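Local coordinates for oxidoreductase, NAD-binding/iron-sulfur cluster-binding protein (Nitratireductor pacificus pht-3B, PDB 6ZXU) that reductively removes halogen from organohalide substrates, using cobalamin, with two [4Fe-4S] clusters that probably deliver the electrons, at residues A[542-547]-A[594-599]; A[549-554]-A[576-581]. All coordinates share one frame; numbering follows the deposited sequence.

In the fold
Both contacts lie in the ferredoxin-like dicluster region, and each joins two segments around a different [4Fe-4S] cluster. Interaction 1 is buried: 542-547, at the start of helix 544-548, meets the loop 594-599, and three cysteines bind one cluster, while the turn carrying one of them also binds a sodium ion through its backbone. Interaction 2 is more superficial, with partly exposed touching residues: the loop 549-554 packs on helix 572-581, and one of its cysteines binds the second cluster. A Cys-Pro pair opening a type I turn recurs in 549-554 and 594-599. Neither contact has a cross-segment hydrogen bond, but interaction 2 adds a CH-pi contact. Ile554 of interaction 2 packs on Cys545 and Ala546 of interaction 1.

Interaction 1. Residues A[542-547]-A[594-599]; sequences CRKCAR and MCPWNR. With NA (sodium ion), chain G; SF4 (iron/sulfur cluster), chain D.
The aliphatic chain of Lys544 crosses the carbonyl oxygen of Met594, and Pro596 meets Cys542, where the two halves of a ferredoxin-type [4Fe-4S] site close. Cys542 and Cys545 belong to a CxxCxxC run beginning at Cys539; Cys595 comes from a distant Cys-Pro pair. Cys542 SG is 2.3 Å from FE2, Cys545 SG binds FE1 and Cys595 SG binds FE3. The torsions differ: SG points opposite the backbone N in Cys542 and Cys595 (chi1 -177° and -172°), but in Cys545 it stands between N and the carbonyl carbon (55°). Pro596 packs against both the cluster and Cys542, its CD 3.5 Å from cluster S4 and its CG 4.1 Å from Cys542 SG. Trp597 presents its ring edge, with S1 near the ring plane and 3.7 Å from CD1. Lys544, extended beyond CG, passes its CE 3.2 Å from Met594 O without a hydrogen bond; its NZ continues to salt bridges with Asp627 and Asp626 of helix 619-628. Met594 O instead accepts from a water that also binds the sodium ion. Cys595 O, at 3.0 Å, and Asn598 O, at 2.5 Å, coordinate that sodium from the two ends of a type I turn.

Interaction 2. Residues A[549-554]-A[576-581]; sequences CPCNAI and TKYRVT. With SF4 (iron/sulfur cluster), chain E.
The second [4Fe-4S] site, a ferredoxin-like cluster close to the cobalamin, is bordered by the packing of Pro550 and Cys551 on Tyr578. Of these two segments Cys549 alone supplies an iron ligand, its SG 2.3 Å from FE4; Cys575, Cys588 and Cys591 belong to the same site. The SG of Cys549 also accepts two backbone N-H groups: Ala553 N approaches at 3.3 Å with an almost straight N-H...S angle of 169°, and Cys551 N is more bent. These bonds wrap the backbone about the sulfur, beside the type I turn closed by Asn552 N to Cys549 O, and would be expected to stabilise negative charge on it.

The side chains of Pro550 and Tyr578 cross at about a right angle and make a CH-pi contact. The CB of Pro550 stands 3.5 Å above the tyrosine plane, shifted toward the rim and nearest CZ, and the line from CB to the ring centroid leans 26° from the normal. Pro550 also touches the cluster, its CD lying 3.7 Å from S1. Tyr578 places CG opposite its backbone N (chi1 -174°), which carries the ring out from the helix to the proline and brings CD2 to 3.8 Å from S3. Its hydroxyl is fixed by hydrogen bonds to Asp441 and Arg661. Cys551 binds no iron: its SG meets Tyr578 CB at 3.9 Å and makes an oblique sulfur-aromatic contact with the ring.

Arg579 passes CD close to S4, and the bend at chi3 turns NE to Cys588 O. Together with Thr576 it also touches the cobalamin. The turn thus sits against helix 572-581, whose Thr576, Arg579 and Val580 pack on helix 317-323, while Ile554 of the loop rests on helix 544-548.

Interaction 1. Residues A[542-547]-A[594-599]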
ATOM      1  N   CYS A 542     -26.244   4.263  -1.618  1.00 15.85           N
ATOM      2  CA  CYS A 542     -25.648   3.327  -0.734  1.00 15.23           C
ATOM      3  C   CYS A 542     -25.329   4.023   0.611  1.00 19.35           C
ATOM      4  O   CYS A 542     -25.104   5.237   0.662  1.00 16.92           O
ATOM      5  CB  CYS A 542     -24.362   2.783  -1.356  1.00 13.63           C
ATOM      6  SG  CYS A 542     -23.414   1.507  -0.514  1.00 14.75           S
ATOM      7  N   ARG A 543     -25.288   3.263   1.692  1.00 18.05           N
ATOM      8  CA  ARG A 543     -24.881   3.769   3.014  1.00 16.90           C
ATOM      9  C   ARG A 543     -24.090   2.790   3.783  1.00 15.74           C
ATOM     10  O   ARG A 543     -24.012   2.887   5.013  1.00 17.05           O
ATOM     11  CB  ARG A 543     -26.082   4.129   3.873  1.00 19.12           C
ATOM     12  CG  ARG A 543     -27.060   5.131   3.300  1.00 20.66           C
ATOM     13  CD  ARG A 543     -26.470   6.499   3.267  1.00 19.78           C
ATOM     14  NE  ARG A 543     -27.427   7.527   2.788  1.00 21.01           N
ATOM     15  CZ  ARG A 543     -27.835   7.687   1.528  1.00 24.55           C
ATOM     16  NH1 ARG A 543     -27.403   6.898   0.556  1.00 21.01           N
ATOM     17  NH2 ARG A 543     -28.685   8.648   1.236  1.00 28.18           N
ATOM     18  N   LYS A 544     -23.445   1.834   3.131  1.00 15.94           N
ATOM     19  CA  LYS A 544     -22.831   0.730   3.871  1.00 15.01           C
ATOM     20  C   LYS A 544     -21.665   1.181   4.776  1.00 14.03           C
ATOM     21  O   LYS A 544     -21.540   0.750   5.919  1.00 11.79           O
ATOM     22  CB  LYS A 544     -22.474  -0.385   2.916  1.00 15.54           C
ATOM     23  CG  LYS A 544     -21.925  -1.646   3.617  1.00 17.81           C
ATOM     24  CD  LYS A 544     -22.077  -2.861   2.745  1.00 20.34           C
ATOM     25  CE  LYS A 544     -21.487  -4.071   3.440  1.00 20.94           C
ATOM     26  NZ  LYS A 544     -21.965  -5.337   2.799  1.00 22.06           N
ATOM     27  N   CYS A 545     -20.742   1.978   4.248  1.00 12.86           N
ATOM     28  CA  CYS A 545     -19.641   2.508   5.009  1.00 12.68           C
ATOM     29  C   CYS A 545     -20.177   3.276   6.211  1.00 14.07           C
ATOM     30  O   CYS A 545     -19.617   3.133   7.293  1.00 14.32           O
ATOM     31  CB  CYS A 545     -18.759   3.405   4.141  1.00 10.61           C
ATOM     32  SG  CYS A 545     -19.656   4.789   3.281  1.00 13.52           S
ATOM     33  N   ALA A 546     -21.142   4.163   6.001  1.00 13.14           N
ATOM     34  CA  ALA A 546     -21.704   4.920   7.093  1.00 14.13           C
ATOM     35  C   ALA A 546     -22.282   4.025   8.220  1.00 14.41           C
ATOM     36  O   ALA A 546     -22.092   4.285   9.407  1.00 14.17           O
ATOM     37  CB  ALA A 546     -22.764   5.877   6.536  1.00 15.89           C
ATOM     38  N   ARG A 547     -22.997   3.004   7.846  1.00 16.64           N
ATOM     39  CA  ARG A 547     -23.605   2.078   8.768  1.00 15.20           C
ATOM     40  C   ARG A 547     -22.622   1.295   9.526  1.00 17.12           C
ATOM     41  O   ARG A 547     -22.840   0.998  10.692  1.00 18.84           O
ATOM     42  CB  ARG A 547     -24.468   1.104   7.985  1.00 19.03           C
ATOM     43  CG  ARG A 547     -25.365   0.182   8.819  1.00 20.75           C
ATOM     44  CD  ARG A 547     -26.063  -0.779   7.876  1.00 21.33           C
ATOM     45  NE  ARG A 547     -25.165  -1.846   7.524  1.00 20.51           N
ATOM     46  CZ  ARG A 547     -25.107  -2.428   6.341  1.00 21.38           C
ATOM     47  NH1 ARG A 547     -25.853  -1.980   5.361  1.00 22.02           N
ATOM     48  NH2 ARG A 547     -24.251  -3.432   6.136  1.00 19.28           N
ATOM     49  N   MET A 594     -15.785  -2.448   4.212  1.00 14.66           N
ATOM     50  CA  MET A 594     -17.193  -2.707   4.059  1.00 17.80           C
ATOM     51  C   MET A 594     -17.778  -2.260   2.697  1.00 19.35           C
ATOM     52  O   MET A 594     -18.871  -2.682   2.277  1.00 20.35           O
ATOM     53  CB  MET A 594     -17.948  -2.099   5.250  1.00 16.96           C
ATOM     54  CG  MET A 594     -17.578  -2.688   6.602  1.00 14.80           C
ATOM     55  SD  MET A 594     -18.032  -4.422   6.747  1.00 25.55           S
ATOM     56  CE  MET A 594     -16.570  -5.001   6.456  1.00 15.57           C
ATOM     57  N   CYS A 595     -17.048  -1.457   1.974  1.00 18.03           N
ATOM     58  CA  CYS A 595     -17.502  -0.931   0.730  1.00 15.69           C
ATOM     59  C   CYS A 595     -17.800  -2.022  -0.312  1.00 15.82           C
ATOM     60  O   CYS A 595     -16.970  -2.850  -0.545  1.00 14.09           O
ATOM     61  CB  CYS A 595     -16.493   0.114   0.195  1.00 15.41           C
ATOM     62  SG  CYS A 595     -17.084   0.998  -1.264  1.00 14.49           S
ATOM     63  N   PRO A 596     -18.966  -1.960  -0.989  1.00 15.84           N
ATOM     64  CA  PRO A 596     -19.227  -2.910  -2.065  1.00 16.84           C
ATOM     65  C   PRO A 596     -18.167  -2.956  -3.154  1.00 16.00           C
ATOM     66  O   PRO A 596     -17.946  -4.016  -3.743  1.00 13.93           O
ATOM     67  CB  PRO A 596     -20.557  -2.442  -2.658  1.00 16.40           C
ATOM     68  CG  PRO A 596     -21.200  -1.740  -1.543  1.00 16.13           C
ATOM     69  CD  PRO A 596     -20.095  -1.053  -0.795  1.00 14.27           C
ATOM     70  N   TRP A 597     -17.494  -1.870  -3.421  1.00 14.06           N
ATOM     71  CA  TRP A 597     -16.419  -1.823  -4.427  1.00 13.61           C
ATOM     72  C   TRP A 597     -15.127  -2.507  -3.995  1.00 14.75           C
ATOM     73  O   TRP A 597     -14.221  -2.684  -4.816  1.00 13.74           O
ATOM     74  CB  TRP A 597     -16.104  -0.395  -4.818  1.00 12.56           C
ATOM     75  CG  TRP A 597     -17.249   0.313  -5.532  1.00 12.48           C
ATOM     76  CD1 TRP A 597     -18.256   0.949  -4.947  1.00 12.43           C
ATOM     77  CD2 TRP A 597     -17.413   0.480  -6.950  1.00 14.51           C
ATOM     78  NE1 TRP A 597     -19.058   1.535  -5.887  1.00 12.84           N
ATOM     79  CE2 TRP A 597     -18.593   1.238  -7.137  1.00 13.96           C
ATOM     80  CE3 TRP A 597     -16.670   0.105  -8.086  1.00 13.30           C
ATOM     81  CZ2 TRP A 597     -19.023   1.638  -8.365  1.00 14.52           C
ATOM     82  CZ3 TRP A 597     -17.127   0.479  -9.322  1.00 13.28           C
ATOM     83  CH2 TRP A 597     -18.319   1.207  -9.458  1.00 16.13           C
ATOM     84  N   ASN A 598     -15.030  -2.862  -2.729  1.00 13.32           N
ATOM     85  CA  ASN A 598     -13.956  -3.673  -2.254  1.00 17.07           C
ATOM     86  C   ASN A 598     -14.283  -5.119  -2.565  1.00 15.80           C
ATOM     87  O   ASN A 598     -15.066  -5.745  -1.847  1.00 17.91           O
ATOM     88  CB  ASN A 598     -13.702  -3.392  -0.739  1.00 18.00           C
ATOM     89  CG  ASN A 598     -12.627  -4.359  -0.132  1.00 24.04           C
ATOM     90  OD1 ASN A 598     -11.631  -4.694  -0.760  1.00 19.40           O
ATOM     91  ND2 ASN A 598     -12.949  -4.930   1.015  1.00 25.06           N
ATOM     92  N   ARG A 599     -13.720  -5.658  -3.628  1.00 17.78           N
ATOM     93  CA  ARG A 599     -14.053  -6.992  -4.110  1.00 19.60           C
ATOM     94  C   ARG A 599     -12.851  -7.772  -4.511  1.00 20.69           C
ATOM     95  O   ARG A 599     -11.810  -7.207  -4.804  1.00 20.72           O
ATOM     96  CB  ARG A 599     -14.831  -6.920  -5.418  1.00 20.40           C
ATOM     97  CG  ARG A 599     -16.072  -6.160  -5.327  1.00 23.29           C
ATOM     98  CD  ARG A 599     -16.922  -6.444  -6.533  1.00 22.03           C
ATOM     99  NE  ARG A 599     -18.272  -5.999  -6.237  1.00 21.29           N
ATOM    100  CZ  ARG A 599     -18.711  -4.810  -6.598  1.00 20.11           C
ATOM    101  NH1 ARG A 599     -17.918  -3.999  -7.253  1.00 18.72           N
ATOM    102  NH2 ARG A 599     -19.968  -4.457  -6.292  1.00 21.31           N
TER
HETATM  103 NA    NA G 704     -17.085  -5.815  -0.309  1.00 40.01          NA
HETATM  104 FE1  SF4 D 701     -19.735   4.161   1.116  1.00 12.69          FE
HETATM  105 FE2  SF4 D 701     -21.365   2.562  -0.512  1.00 13.05          FE
HETATM  106 FE3  SF4 D 701     -18.684   2.510  -0.858  1.00 12.96          FE
HETATM  107 FE4  SF4 D 701     -20.017   4.782  -1.569  1.00 12.02          FE
HETATM  108  S1  SF4 D 701     -20.229   2.673  -2.402  1.00 14.73           S
HETATM  109  S2  SF4 D 701     -18.167   4.669  -0.406  1.00 14.46           S
HETATM  110  S3  SF4 D 701     -21.564   4.730   0.060  1.00 13.68           S
HETATM  111  S4  SF4 D 701     -19.900   1.924   0.944  1.00 15.42           S
HETATM  112  O   HOH W   1     -18.913  -5.223   0.907  1.00 26.24           O
HETATM  113  O   HOH W   2     -18.290  -6.449  -2.185  1.00 21.52           O
HETATM  114  O   HOH W   3     -16.036  -6.729   1.735  1.00 39.29           O

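Interaction 2. Residues A[549-554]-A[576-581]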
ATOM      1  N   CYS A 549     -19.396   2.142  10.327  1.00 15.43           N
ATOM      2  CA  CYS A 549     -18.287   2.891  10.971  1.00 16.35           C
ATOM      3  C   CYS A 549     -18.460   2.771  12.504  1.00 18.10           C
ATOM      4  O   CYS A 549     -19.519   3.190  12.975  1.00 13.95           O
ATOM      5  CB  CYS A 549     -18.311   4.418  10.618  1.00 17.32           C
ATOM      6  SG  CYS A 549     -17.158   5.410  11.587  1.00 15.20           S
ATOM      7  N   PRO A 550     -17.455   2.244  13.241  1.00 15.74           N
ATOM      8  CA  PRO A 550     -17.594   2.090  14.705  1.00 18.65           C
ATOM      9  C   PRO A 550     -17.894   3.363  15.481  1.00 22.39           C
ATOM     10  O   PRO A 550     -18.495   3.271  16.530  1.00 22.20           O
ATOM     11  CB  PRO A 550     -16.259   1.538  15.144  1.00 18.00           C
ATOM     12  CG  PRO A 550     -15.647   0.963  13.869  1.00 18.51           C
ATOM     13  CD  PRO A 550     -16.158   1.777  12.759  1.00 15.57           C
ATOM     14  N   CYS A 551     -17.620   4.561  14.945  1.00 19.00           N
ATOM     15  CA  CYS A 551     -17.913   5.796  15.654  1.00 18.69           C
ATOM     16  C   CYS A 551     -18.816   6.757  14.918  1.00 15.91           C
ATOM     17  O   CYS A 551     -18.844   7.896  15.264  1.00 17.80           O
ATOM     18  CB  CYS A 551     -16.630   6.495  16.059  1.00 19.29           C
ATOM     19  SG  CYS A 551     -15.707   7.072  14.645  1.00 18.60           S
ATOM     20  N   ASN A 552     -19.593   6.275  13.962  1.00 15.67           N
ATOM     21  CA  ASN A 552     -20.571   7.082  13.243  1.00 15.87           C
ATOM     22  C   ASN A 552     -20.015   8.351  12.625  1.00 16.46           C
ATOM     23  O   ASN A 552     -20.668   9.388  12.625  1.00 14.54           O
ATOM     24  CB  ASN A 552     -21.779   7.423  14.104  1.00 21.17           C
ATOM     25  CG  ASN A 552     -22.335   6.201  14.817  1.00 24.06           C
ATOM     26  OD1 ASN A 552     -22.596   5.125  14.203  1.00 22.95           O
ATOM     27  ND2 ASN A 552     -22.430   6.323  16.138  1.00 25.93           N
ATOM     28  N   ALA A 553     -18.777   8.283  12.128  1.00 14.88           N
ATOM     29  CA  ALA A 553     -18.116   9.476  11.629  1.00 14.72           C
ATOM     30  C   ALA A 553     -18.510   9.753  10.170  1.00 14.57           C
ATOM     31  O   ALA A 553     -18.344  10.854   9.701  1.00 15.14           O
ATOM     32  CB  ALA A 553     -16.607   9.319  11.749  1.00 15.08           C
ATOM     33  N   ILE A 554     -19.015   8.769   9.420  1.00 13.92           N
ATOM     34  CA  ILE A 554     -19.311   8.956   7.981  1.00 14.73           C
ATOM     35  C   ILE A 554     -20.717   9.509   7.838  1.00 14.84           C
ATOM     36  O   ILE A 554     -21.652   9.009   8.445  1.00 16.23           O
ATOM     37  CB  ILE A 554     -19.067   7.626   7.206  1.00 14.08           C
ATOM     38  CG1 ILE A 554     -17.592   7.274   7.307  1.00 13.43           C
ATOM     39  CG2 ILE A 554     -19.585   7.714   5.790  1.00 13.98           C
ATOM     40  CD1 ILE A 554     -17.230   5.950   6.721  1.00 15.60           C
ATOM     41  N   THR A 576     -10.643  10.544  14.095  1.00 14.15           N
ATOM     42  CA  THR A 576      -9.326  10.618  14.720  1.00 14.14           C
ATOM     43  C   THR A 576      -9.287   9.993  16.118  1.00 14.48           C
ATOM     44  O   THR A 576      -8.395   9.199  16.468  1.00 12.93           O
ATOM     45  CB  THR A 576      -8.812  12.101  14.814  1.00 14.02           C
ATOM     46  OG1 THR A 576      -8.769  12.639  13.509  1.00 11.68           O
ATOM     47  CG2 THR A 576      -7.400  12.136  15.360  1.00 14.06           C
ATOM     48  N   LYS A 577     -10.274  10.343  16.954  1.00 18.05           N
ATOM     49  CA  LYS A 577     -10.285   9.851  18.319  1.00 17.75           C
ATOM     50  C   LYS A 577     -10.424   8.325  18.332  1.00 18.44           C
ATOM     51  O   LYS A 577      -9.716   7.644  19.095  1.00 18.66           O
ATOM     52  CB  LYS A 577     -11.431  10.490  19.088  1.00 22.59           C
ATOM     53  CG  LYS A 577     -11.051  11.871  19.560  1.00 29.70           C
ATOM     54  CD  LYS A 577     -12.243  12.618  20.175  1.00 33.47           C
ATOM     55  CE  LYS A 577     -11.730  13.784  21.035  1.00 38.64           C
ATOM     56  NZ  LYS A 577     -12.763  14.842  21.119  1.00 45.37           N
ATOM     57  N   TYR A 578     -11.289   7.752  17.496  1.00 18.40           N
ATOM     58  CA  TYR A 578     -11.407   6.304  17.440  1.00 17.55           C
ATOM     59  C   TYR A 578     -10.093   5.642  16.997  1.00 17.79           C
ATOM     60  O   TYR A 578      -9.574   4.758  17.671  1.00 16.08           O
ATOM     61  CB  TYR A 578     -12.594   5.853  16.567  1.00 18.19           C
ATOM     62  CG  TYR A 578     -12.818   4.365  16.615  1.00 18.87           C
ATOM     63  CD1 TYR A 578     -13.423   3.772  17.710  1.00 17.53           C
ATOM     64  CD2 TYR A 578     -12.353   3.529  15.610  1.00 16.06           C
ATOM     65  CE1 TYR A 578     -13.587   2.384  17.791  1.00 20.14           C
ATOM     66  CE2 TYR A 578     -12.537   2.160  15.679  1.00 20.54           C
ATOM     67  CZ  TYR A 578     -13.168   1.582  16.777  1.00 18.22           C
ATOM     68  OH  TYR A 578     -13.336   0.216  16.847  1.00 19.17           O
ATOM     69  N   ARG A 579      -9.523   6.080  15.910  1.00 16.15           N
ATOM     70  CA  ARG A 579      -8.321   5.453  15.424  1.00 17.63           C
ATOM     71  C   ARG A 579      -7.132   5.555  16.413  1.00 18.34           C
ATOM     72  O   ARG A 579      -6.400   4.582  16.617  1.00 17.27           O
ATOM     73  CB  ARG A 579      -7.925   6.055  14.073  1.00 16.57           C
ATOM     74  CG  ARG A 579      -8.911   5.823  12.963  1.00 17.90           C
ATOM     75  CD  ARG A 579      -8.409   6.202  11.551  1.00 19.45           C
ATOM     76  NE  ARG A 579      -7.431   5.266  11.083  1.00 18.95           N
ATOM     77  CZ  ARG A 579      -6.314   5.559  10.496  1.00 19.51           C
ATOM     78  NH1 ARG A 579      -5.531   4.593  10.072  1.00 20.01           N
ATOM     79  NH2 ARG A 579      -6.013   6.802  10.249  1.00 26.23           N
ATOM     80  N   VAL A 580      -6.927   6.740  17.014  1.00 17.60           N
ATOM     81  CA  VAL A 580      -5.793   6.986  17.904  1.00 18.51           C
ATOM     82  C   VAL A 580      -5.973   6.226  19.230  1.00 20.15           C
ATOM     83  O   VAL A 580      -5.020   5.686  19.768  1.00 21.75           O
ATOM     84  CB  VAL A 580      -5.605   8.472  18.161  1.00 17.27           C
ATOM     85  CG1 VAL A 580      -4.605   8.763  19.263  1.00 18.05           C
ATOM     86  CG2 VAL A 580      -5.113   9.126  16.837  1.00 16.89           C
ATOM     87  N   THR A 581      -7.194   6.226  19.736  1.00 18.54           N
ATOM     88  CA  THR A 581      -7.440   5.774  21.110  1.00 20.74           C
ATOM     89  C   THR A 581      -8.196   4.441  21.327  1.00 23.23           C
ATOM     90  O   THR A 581      -8.223   3.961  22.428  1.00 22.40           O
ATOM     91  CB  THR A 581      -8.159   6.836  21.996  1.00 19.84           C
ATOM     92  OG1 THR A 581      -9.521   6.878  21.667  1.00 23.79           O
ATOM     93  CG2 THR A 581      -7.572   8.225  21.871  1.00 21.38           C
TER
HETATM   94 FE1  SF4 E 702     -12.522   6.302  10.645  1.00 14.59          FE
HETATM   95 FE2  SF4 E 702     -12.746   3.566  11.036  1.00 15.43          FE
HETATM   96 FE3  SF4 E 702     -13.420   4.675   8.562  1.00 14.06          FE
HETATM   97 FE4  SF4 E 702     -14.996   5.079  10.777  1.00 16.30          FE
HETATM   98  S1  SF4 E 702     -14.547   3.167   9.777  1.00 17.80           S
HETATM   99  S2  SF4 E 702     -14.298   6.607   9.271  1.00 17.65           S
HETATM  100  S3  SF4 E 702     -13.415   5.177  12.404  1.00 18.06           S
HETATM  101  S4  SF4 E 702     -11.434   4.720   9.564  1.00 17.87           S